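Local structure of fusarinine C esterase sidJ (Aspergillus fumigatus, 6GUP) at the interface of chains A and B. The protein is an alpha/beta-hydrolase that cleaves the ester bonds of the fungal siderophore fusarinine C to give fusarinine, helping release scavenged iron, and works as a homodimer. Numbering follows the deposited sequence. Chains: chain A/B, Siderophore biosynthesis lipase/esterase, putative.

The interface of chains A and B. Residues chain A 209-212; chain B 198, 212-213, 215.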
# COMPACT_ATOMS: atom_id res chain seq x y z
N GLY A 209 -18.27 14.96 -4.02
CA GLY A 209 -17.07 14.27 -4.48
C GLY A 209 -15.79 14.56 -3.71
O GLY A 209 -14.80 13.83 -3.88
N THR A 210 -15.77 15.61 -2.89
CA THR A 210 -14.60 15.95 -2.08
C THR A 210 -14.61 15.20 -0.75
O THR A 210 -15.66 14.73 -0.30
CB THR A 210 -14.50 17.46 -1.77
OG1 THR A 210 -15.62 17.88 -0.98
CG2 THR A 210 -14.46 18.27 -3.04
N ASP A 211 -13.43 15.11 -0.14
CA ASP A 211 -13.26 14.55 1.20
C ASP A 211 -12.40 15.48 2.03
O ASP A 211 -11.25 15.76 1.67
CB ASP A 211 -12.59 13.17 1.12
CG ASP A 211 -13.58 12.05 0.92
OD1 ASP A 211 -14.43 11.83 1.81
OD2 ASP A 211 -13.51 11.37 -0.13
N VAL A 212 -12.95 15.97 3.14
CA VAL A 212 -12.21 16.79 4.09
C VAL A 212 -11.48 15.85 5.04
O VAL A 212 -12.11 15.21 5.89
CB VAL A 212 -13.14 17.74 4.87
CG1 VAL A 212 -12.34 18.59 5.86
CG2 VAL A 212 -13.91 18.64 3.92
N MET B 198 -13.86 24.12 -7.60
CA MET B 198 -13.89 23.27 -6.40
C MET B 198 -12.69 23.51 -5.49
O MET B 198 -12.83 23.51 -4.26
CB MET B 198 -13.95 21.78 -6.79
CG MET B 198 -15.27 21.36 -7.43
SD MET B 198 -15.34 19.60 -7.80
CE MET B 198 -15.42 18.94 -6.15
N VAL B 212 -8.39 19.18 1.79
CA VAL B 212 -9.54 18.77 0.99
C VAL B 212 -9.05 18.01 -0.23
O VAL B 212 -8.32 18.57 -1.05
CB VAL B 212 -10.35 20.00 0.53
CG1 VAL B 212 -11.57 19.57 -0.30
CG2 VAL B 212 -10.78 20.83 1.73
N LEU B 213 -9.47 16.75 -0.36
CA LEU B 213 -9.16 15.95 -1.54
C LEU B 213 -10.22 16.16 -2.60
O LEU B 213 -11.41 16.08 -2.31
CB LEU B 213 -9.10 14.47 -1.18
CG LEU B 213 -8.07 14.06 -0.13
CD1 LEU B 213 -8.10 12.56 0.01
CD2 LEU B 213 -6.66 14.54 -0.47
N PRO B 215 -12.31 15.24 -6.20
CA PRO B 215 -12.83 13.97 -6.74
C PRO B 215 -11.82 13.28 -7.67
O PRO B 215 -11.35 13.90 -8.63
CB PRO B 215 -14.08 14.39 -7.53
CG PRO B 215 -14.46 15.72 -7.00
CD PRO B 215 -13.21 16.38 -6.50
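A:Asp211 and B:Leu213 pair beside the two-fold axis of the homodimer, where the short strand 211-213 of each subunit joins its twin in a short antiparallel pairing that crosses the interface. The pair is held by two backbone hydrogen bonds. B:Leu213 N gives a nearly straight one to A:Asp211 O (2.9 Å, 171° at the hydrogen), reaching the carbonyl from slightly out of its plane. In return A:Asp211 N binds B:Leu213 O at 3.1 Å, this time in the carbonyl plane and on a lone pair. Because main-chain groups make both bonds, the pairing places little demand on the side chain at either position. A:Val212 pairs with its own twin B:Val212 at the two-fold axis; beta-branched valine suits the extended backbone, and the two CG2 methyls approach to 4.4 Å.

Apolar packing continues beside the strands. In B:Val212, CG1 lies anti to the backbone N (chi1 -179°), which directs this methyl to A:Thr210 CB at 3.9 Å. Threonine, also beta-branched, fits the extended stretch leading into the strand and offers a methyl to the partner. Its CG2 points away from its own carbonyl carbon toward helix 185-202 of chain B, where the flexible thioether of B:Met198 bends at chi3 to bring its terminal methyl over. Further along, A:Gly209 has a positive phi of 87°, a conformation easy for glycine, and its bare CA lets the rigid ring of B:Pro215 come close, with CG 3.9 Å from A:Gly209 CA. The tightest carbon contact is methyl to methyl, A:Thr210 CG2 to B:Met198 CE, at 3.3 Å.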